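Local coordinates for anabena Tic22 (PDB 4EV1), which probably acts as a chaperone in protein transport, as a cyanobacterial member of the Tic22-like family associated with thylakoids, at residues 14-18 with 215-219; 133-137 with 160-165. All coordinates share one frame. Residue numbers count along the deposited sequence, not the author numbering.

Contact 1: residues 14-18 with 215-219; sequences VPIYL and SREYI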
ATOM      1  N   VAL A  14       2.498  -1.007  -6.912  1.00 29.40           N
ATOM      2  CA  VAL A  14       2.859  -1.124  -5.502  1.00 26.76           C
ATOM      3  C   VAL A  14       2.926  -2.598  -5.148  1.00 25.78           C
ATOM      4  O   VAL A  14       1.910  -3.300  -5.243  1.00 26.36           O
ATOM      5  CB  VAL A  14       1.820  -0.415  -4.633  1.00 25.47           C
ATOM      6  CG1 VAL A  14       2.173  -0.471  -3.172  1.00 24.44           C
ATOM      7  CG2 VAL A  14       1.629   1.069  -5.089  1.00 25.74           C
ATOM      8  N   PRO A  15       4.091  -3.080  -4.727  1.00 25.69           N
ATOM      9  CA  PRO A  15       4.132  -4.465  -4.239  1.00 25.60           C
ATOM     10  C   PRO A  15       3.663  -4.580  -2.778  1.00 24.81           C
ATOM     11  O   PRO A  15       3.934  -3.719  -1.960  1.00 24.02           O
ATOM     12  CB  PRO A  15       5.602  -4.851  -4.373  1.00 26.75           C
ATOM     13  CG  PRO A  15       6.329  -3.609  -4.213  1.00 26.41           C
ATOM     14  CD  PRO A  15       5.414  -2.445  -4.662  1.00 26.45           C
ATOM     15  N   ILE A  16       2.964  -5.669  -2.479  1.00 23.84           N
ATOM     16  CA  ILE A  16       2.494  -5.953  -1.164  1.00 24.47           C
ATOM     17  C   ILE A  16       3.193  -7.244  -0.798  1.00 23.54           C
ATOM     18  O   ILE A  16       3.315  -8.140  -1.633  1.00 25.78           O
ATOM     19  CB  ILE A  16       0.964  -6.161  -1.183  1.00 24.77           C
ATOM     20  CG1 ILE A  16       0.271  -4.888  -1.704  1.00 26.82           C
ATOM     21  CG2 ILE A  16       0.438  -6.601   0.221  1.00 25.67           C
ATOM     22  CD1 ILE A  16       0.379  -3.653  -0.830  1.00 26.56           C
ATOM     23  N   TYR A  17       3.661  -7.369   0.425  1.00 23.24           N
ATOM     24  CA  TYR A  17       4.398  -8.604   0.847  1.00 22.11           C
ATOM     25  C   TYR A  17       3.523  -9.497   1.757  1.00 22.13           C
ATOM     26  O   TYR A  17       3.032  -9.052   2.762  1.00 23.56           O
ATOM     27  CB  TYR A  17       5.690  -8.168   1.507  1.00 22.54           C
ATOM     28  CG  TYR A  17       6.496  -7.292   0.587  1.00 22.14           C
ATOM     29  CD1 TYR A  17       7.165  -7.831  -0.494  1.00 24.92           C
ATOM     30  CD2 TYR A  17       6.546  -5.927   0.759  1.00 19.99           C
ATOM     31  CE1 TYR A  17       7.890  -7.043  -1.358  1.00 25.11           C
ATOM     32  CE2 TYR A  17       7.266  -5.110  -0.127  1.00 25.82           C
ATOM     33  CZ  TYR A  17       7.931  -5.693  -1.205  1.00 25.13           C
ATOM     34  OH  TYR A  17       8.670  -4.922  -2.087  1.00 25.70           O
ATOM     35  N   LEU A  18       3.267 -10.723   1.326  1.00 20.87           N
ATOM     36  CA  LEU A  18       2.465 -11.671   2.019  1.00 22.54           C
ATOM     37  C   LEU A  18       3.381 -12.708   2.631  1.00 22.65           C
ATOM     38  O   LEU A  18       4.480 -12.956   2.096  1.00 24.39           O
ATOM     39  CB  LEU A  18       1.506 -12.343   1.061  1.00 23.55           C
ATOM     40  CG  LEU A  18       0.436 -11.445   0.421  1.00 25.84           C
ATOM     41  CD1 LEU A  18      -0.555 -12.361  -0.326  1.00 28.68           C
ATOM     42  CD2 LEU A  18      -0.289 -10.509   1.467  1.00 26.30           C
ATOM     43  N   SER A 215      11.113  -1.076  -2.070  1.00 27.09           N
ATOM     44  CA  SER A 215      10.278  -1.838  -3.013  1.00 25.77           C
ATOM     45  C   SER A 215      10.701  -1.594  -4.466  1.00 26.34           C
ATOM     46  O   SER A 215      10.640  -2.496  -5.302  1.00 25.22           O
ATOM     47  CB  SER A 215       8.794  -1.501  -2.780  1.00 24.56           C
ATOM     48  OG  SER A 215       8.314  -2.228  -1.658  1.00 23.34           O
ATOM     49  N   ARG A 216      11.056  -0.348  -4.790  1.00 27.61           N
ATOM     50  CA  ARG A 216      11.485  -0.021  -6.161  1.00 29.30           C
ATOM     51  C   ARG A 216      12.753  -0.807  -6.509  1.00 30.40           C
ATOM     52  O   ARG A 216      12.839  -1.384  -7.592  1.00 32.01           O
ATOM     53  CB  ARG A 216      11.754   1.483  -6.320  1.00 29.61           C
ATOM     54  CG  ARG A 216      10.477   2.326  -6.269  1.00 30.47           C
ATOM     55  CD  ARG A 216      10.723   3.688  -6.851  1.00 32.71           C
ATOM     56  NE  ARG A 216      11.870   4.406  -6.251  1.00 31.49           N
ATOM     57  CZ  ARG A 216      11.803   5.207  -5.184  1.00 33.19           C
ATOM     58  NH1 ARG A 216      10.667   5.359  -4.502  1.00 34.65           N
ATOM     59  NH2 ARG A 216      12.888   5.863  -4.768  1.00 32.01           N
ATOM     60  N   GLU A 217      13.699  -0.825  -5.575  1.00 30.86           N
ATOM     61  CA  GLU A 217      14.948  -1.573  -5.683  1.00 32.19           C
ATOM     62  C   GLU A 217      14.664  -3.083  -5.802  1.00 31.15           C
ATOM     63  O   GLU A 217      15.166  -3.723  -6.706  1.00 30.82           O
ATOM     64  CB  GLU A 217      15.826  -1.302  -4.460  1.00 33.53           C
ATOM     65  CG  GLU A 217      17.196  -2.050  -4.448  1.00 38.15           C
ATOM     66  CD  GLU A 217      18.048  -1.792  -3.180  1.00 43.91           C
ATOM     67  OE1 GLU A 217      17.539  -1.263  -2.169  1.00 48.42           O
ATOM     68  OE2 GLU A 217      19.240  -2.175  -3.185  1.00 50.53           O
ATOM     69  N   TYR A 218      13.829  -3.624  -4.921  1.00 29.32           N
ATOM     70  CA  TYR A 218      13.465  -5.036  -4.989  1.00 28.68           C
ATOM     71  C   TYR A 218      12.867  -5.419  -6.336  1.00 29.43           C
ATOM     72  O   TYR A 218      13.215  -6.460  -6.901  1.00 29.33           O
ATOM     73  CB  TYR A 218      12.485  -5.394  -3.885  1.00 28.64           C
ATOM     74  CG  TYR A 218      12.036  -6.820  -3.930  1.00 28.65           C
ATOM     75  CD1 TYR A 218      12.921  -7.837  -3.593  1.00 29.17           C
ATOM     76  CD2 TYR A 218      10.754  -7.157  -4.340  1.00 27.21           C
ATOM     77  CE1 TYR A 218      12.549  -9.133  -3.644  1.00 31.83           C
ATOM     78  CE2 TYR A 218      10.360  -8.495  -4.400  1.00 27.81           C
ATOM     79  CZ  TYR A 218      11.259  -9.466  -4.045  1.00 29.22           C
ATOM     80  OH  TYR A 218      10.942 -10.787  -4.107  1.00 28.49           O
ATOM     81  N   ILE A 219      11.951  -4.581  -6.830  1.00 28.85           N
ATOM     82  CA  ILE A 219      11.247  -4.839  -8.073  1.00 29.67           C
ATOM     83  C   ILE A 219      12.230  -4.866  -9.231  1.00 29.87           C
ATOM     84  O   ILE A 219      12.092  -5.709 -10.102  1.00 29.74           O
ATOM     85  CB  ILE A 219      10.139  -3.797  -8.350  1.00 29.39           C
ATOM     86  CG1 ILE A 219       8.918  -4.071  -7.510  1.00 31.11           C
ATOM     87  CG2 ILE A 219       9.716  -3.784  -9.824  1.00 30.77           C
ATOM     88  CD1 ILE A 219       8.030  -2.830  -7.412  1.00 32.80           C
TER
HETATM   89  O   HOH W   1       5.591  -1.893  -0.804  1.00 26.50           O
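Val14 leads into strand 15-20 with its side chain turned away from helix 213-220, and Pro15 makes the first touch: its CG lies 3.5 Å from Ser215 OG and 3.7 Å from Ile219 CD1, an apolar contact with a residue one helical turn further on. The carbonyl of Pro15 joins in through a water, which donates to Pro15 O at 2.7 Å and accepts from Ser215 OG at 2.9 Å. Ile16 faces the other way, packing on Leu85 and Ile88 of helix 85-94. Alternation brings Tyr17 back to the helix, where its OH is hydrogen-bonded to Ser215 OG at 2.8 Å and its CE1 lies 4.1 Å from Tyr218 CD2. The ring of Tyr17 also reaches Ala54 of helix 51-63. Leu18, beyond contact with the helix segment, packs on Val83. Strand and helix axes cross almost perpendicularly, at 84° and 10.2 Å, so alternate strand residues meet the helix at Ser215, Tyr218 and Ile219: a C-terminal helix of the Tic22 fold packed across an N-terminal β-strand.

Contact 2: residues 133-137 with 160-165; sequences VPMFA and PLFLSK
Strands 134-139 and 156-162 meet at a single antiparallel bridge, the hydrogen-bonded pair Phe136-Phe162, with CA atoms 5.0 Å apart. Both bonds of the pair form: Phe136 N donates to Phe162 O at 2.8 Å and Phe162 N to Phe136 O at 3.0 Å. Phe162 O also receives a CA-H...O contact from Met135 CA at 3.1 Å. The N-to-C directions of the short strands 134-137 and 160-162 make 138°; CA atoms are 4.7 Å apart at Met135-Leu163 and 5.2 Å at Ala137-Leu161. A water donates to both Pro134 O and Leu163 O, each at 2.8 Å. At Leu163 the backbone leaves β conformation (phi/psi -80/-14), and Ser164 becomes the N-cap of helix 165-175. Glu112 accepts from Lys165 N and is hydrogen-bonded to Ser164 OG. Phe136 (chi1 m, chi2 90°) lays its ring against this helix start, with Lys165 CB 3.7 Å from the ring centroid, over the face, in a CH-pi contact. Met135 (m, t, p) bends its CE to 3.3 Å from Leu163 CD2, while Ala137 CB meets Leu161 CD2 at 3.7 Å. Met135 and Ala137 also bond through their backbones to strand 183-188, and Leu161 to strand 207-210. The isolated β-bridge thus links two neighbouring sheets at a strand-to-helix turn.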
ATOM      1  N   VAL A 133      -2.926   2.994   5.226  1.00 32.07           N
ATOM      2  CA  VAL A 133      -1.571   3.166   4.691  1.00 29.96           C
ATOM      3  C   VAL A 133      -1.465   4.600   4.208  1.00 29.04           C
ATOM      4  O   VAL A 133      -2.238   5.005   3.367  1.00 28.22           O
ATOM      5  CB  VAL A 133      -1.330   2.259   3.488  1.00 28.45           C
ATOM      6  CG1 VAL A 133       0.093   2.419   2.941  1.00 26.42           C
ATOM      7  CG2 VAL A 133      -1.572   0.762   3.874  1.00 29.70           C
ATOM      8  N   PRO A 134      -0.527   5.385   4.756  1.00 28.62           N
ATOM      9  CA  PRO A 134      -0.484   6.766   4.271  1.00 28.96           C
ATOM     10  C   PRO A 134       0.157   6.876   2.889  1.00 28.45           C
ATOM     11  O   PRO A 134       0.840   5.940   2.431  1.00 24.18           O
ATOM     12  CB  PRO A 134       0.381   7.496   5.308  1.00 29.79           C
ATOM     13  CG  PRO A 134       1.170   6.450   5.965  1.00 30.88           C
ATOM     14  CD  PRO A 134       0.415   5.137   5.853  1.00 28.80           C
ATOM     15  N   MET A 135      -0.157   7.980   2.224  1.00 28.99           N
ATOM     16  CA  MET A 135       0.508   8.400   0.987  1.00 30.02           C
ATOM     17  C   MET A 135       0.777   9.915   1.078  1.00 30.17           C
ATOM     18  O   MET A 135       0.109  10.644   1.825  1.00 31.00           O
ATOM     19  CB  MET A 135      -0.362   8.087  -0.216  1.00 30.37           C
ATOM     20  CG  MET A 135      -0.778   6.618  -0.333  1.00 33.85           C
ATOM     21  SD  MET A 135      -1.592   6.240  -1.904  1.00 42.16           S
ATOM     22  CE  MET A 135      -0.207   6.057  -2.949  1.00 34.21           C
ATOM     23  N   PHE A 136       1.728  10.396   0.298  1.00 29.51           N
ATOM     24  CA  PHE A 136       2.188  11.748   0.440  1.00 29.47           C
ATOM     25  C   PHE A 136       2.198  12.391  -0.907  1.00 29.93           C
ATOM     26  O   PHE A 136       2.750  11.818  -1.842  1.00 29.38           O
ATOM     27  CB  PHE A 136       3.574  11.772   1.061  1.00 29.25           C
ATOM     28  CG  PHE A 136       3.667  10.959   2.322  1.00 29.35           C
ATOM     29  CD1 PHE A 136       4.017   9.624   2.275  1.00 29.28           C
ATOM     30  CD2 PHE A 136       3.361  11.520   3.556  1.00 30.87           C
ATOM     31  CE1 PHE A 136       4.089   8.861   3.430  1.00 29.28           C
ATOM     32  CE2 PHE A 136       3.447  10.764   4.719  1.00 32.96           C
ATOM     33  CZ  PHE A 136       3.812   9.427   4.647  1.00 30.66           C
ATOM     34  N   ALA A 137       1.593  13.588  -1.003  1.00 29.79           N
ATOM     35  CA  ALA A 137       1.510  14.264  -2.288  1.00 30.19           C
ATOM     36  C   ALA A 137       1.972  15.693  -2.094  1.00 31.39           C
ATOM     37  O   ALA A 137       1.554  16.371  -1.128  1.00 31.55           O
ATOM     38  CB  ALA A 137       0.072  14.212  -2.838  1.00 30.51           C
ATOM     39  N   PRO A 160       2.539  12.224  -8.863  1.00 31.04           N
ATOM     40  CA  PRO A 160       2.969  11.070  -8.075  1.00 30.45           C
ATOM     41  C   PRO A 160       2.440  11.074  -6.659  1.00 29.19           C
ATOM     42  O   PRO A 160       2.643  12.043  -5.955  1.00 30.62           O
ATOM     43  CB  PRO A 160       4.480  11.241  -8.033  1.00 30.52           C
ATOM     44  CG  PRO A 160       4.672  12.690  -8.054  1.00 31.42           C
ATOM     45  CD  PRO A 160       3.595  13.246  -8.927  1.00 32.00           C
ATOM     46  N   LEU A 161       1.827   9.972  -6.228  1.00 28.54           N
ATOM     47  CA  LEU A 161       1.483   9.764  -4.836  1.00 26.93           C
ATOM     48  C   LEU A 161       2.482   8.763  -4.177  1.00 26.14           C
ATOM     49  O   LEU A 161       2.564   7.576  -4.527  1.00 25.94           O
ATOM     50  CB  LEU A 161       0.050   9.296  -4.704  1.00 27.24           C
ATOM     51  CG  LEU A 161      -1.013  10.045  -5.515  1.00 27.60           C
ATOM     52  CD1 LEU A 161      -2.394   9.389  -5.362  1.00 30.69           C
ATOM     53  CD2 LEU A 161      -1.049  11.484  -5.102  1.00 23.35           C
ATOM     54  N   PHE A 162       3.261   9.263  -3.229  1.00 25.77           N
ATOM     55  CA  PHE A 162       4.349   8.484  -2.668  1.00 25.72           C
ATOM     56  C   PHE A 162       3.900   7.691  -1.471  1.00 25.90           C
ATOM     57  O   PHE A 162       3.233   8.217  -0.563  1.00 26.23           O
ATOM     58  CB  PHE A 162       5.510   9.388  -2.269  1.00 25.99           C
ATOM     59  CG  PHE A 162       6.069  10.197  -3.424  1.00 26.68           C
ATOM     60  CD1 PHE A 162       6.947   9.613  -4.350  1.00 30.38           C
ATOM     61  CD2 PHE A 162       5.692  11.511  -3.606  1.00 28.58           C
ATOM     62  CE1 PHE A 162       7.451  10.360  -5.422  1.00 31.97           C
ATOM     63  CE2 PHE A 162       6.199  12.264  -4.658  1.00 29.31           C
ATOM     64  CZ  PHE A 162       7.070  11.698  -5.563  1.00 31.02           C
ATOM     65  N   LEU A 163       4.315   6.437  -1.432  1.00 26.31           N
ATOM     66  CA  LEU A 163       4.109   5.618  -0.243  1.00 27.19           C
ATOM     67  C   LEU A 163       5.178   5.928   0.820  1.00 28.00           C
ATOM     68  O   LEU A 163       5.027   5.556   2.004  1.00 29.38           O
ATOM     69  CB  LEU A 163       4.127   4.137  -0.595  1.00 26.45           C
ATOM     70  CG  LEU A 163       2.854   3.458  -1.112  1.00 28.80           C
ATOM     71  CD1 LEU A 163       1.725   3.500  -0.032  1.00 30.10           C
ATOM     72  CD2 LEU A 163       2.369   4.013  -2.440  1.00 30.52           C
ATOM     73  N   SER A 164       6.239   6.623   0.414  1.00 28.97           N
ATOM     74  CA  SER A 164       7.274   6.998   1.329  1.00 29.92           C
ATOM     75  C   SER A 164       7.493   8.518   1.434  1.00 30.65           C
ATOM     76  O   SER A 164       7.747   9.191   0.443  1.00 29.72           O
ATOM     77  CB  SER A 164       8.560   6.300   0.934  1.00 30.42           C
ATOM     78  OG  SER A 164       9.493   6.590   1.919  1.00 36.47           O
ATOM     79  N   LYS A 165       7.420   9.021   2.647  1.00 30.98           N
ATOM     80  CA  LYS A 165       7.544  10.437   2.888  1.00 33.25           C
ATOM     81  C   LYS A 165       8.840  11.028   2.405  1.00 32.92           C
ATOM     82  O   LYS A 165       8.835  12.096   1.916  1.00 33.30           O
ATOM     83  CB  LYS A 165       7.312  10.766   4.336  1.00 34.36           C
ATOM     84  CG  LYS A 165       7.170  12.194   4.599  1.00 39.47           C
ATOM     85  CD  LYS A 165       7.567  12.441   5.944  1.00 44.44           C
ATOM     86  CE  LYS A 165       8.523  13.558   5.982  1.00 49.58           C
ATOM     87  NZ  LYS A 165       7.726  14.763   6.221  1.00 52.64           N
TER
HETATM   88  O   HOH W   2       2.951   4.516   3.549  1.00 23.88           O

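How the contacts relate
Contact 2 is nested within the chain closed by contact 1: 14-18 comes first, 133-137 and 160-165 follow, and 215-219 comes last. Their centres are about 15 Å apart, and they touch where Val14 CG2 packs against Leu163 CD2 at 4.0 Å. Met49 lies between them as well, receiving Val14 and Ile16 from contact 1 and Val133 from contact 2. Strand 15-20 pairs with strand 79-84, whereas strands 134-139 and 156-162 belong to separate sheets later in the sequence. Helix 213-220, the last helix of the chain, packs back on strand 15-20, the first strand, and Arg216 on that helix forms a salt bridge with Asp167 of helix 165-175, the helix that starts at contact 2.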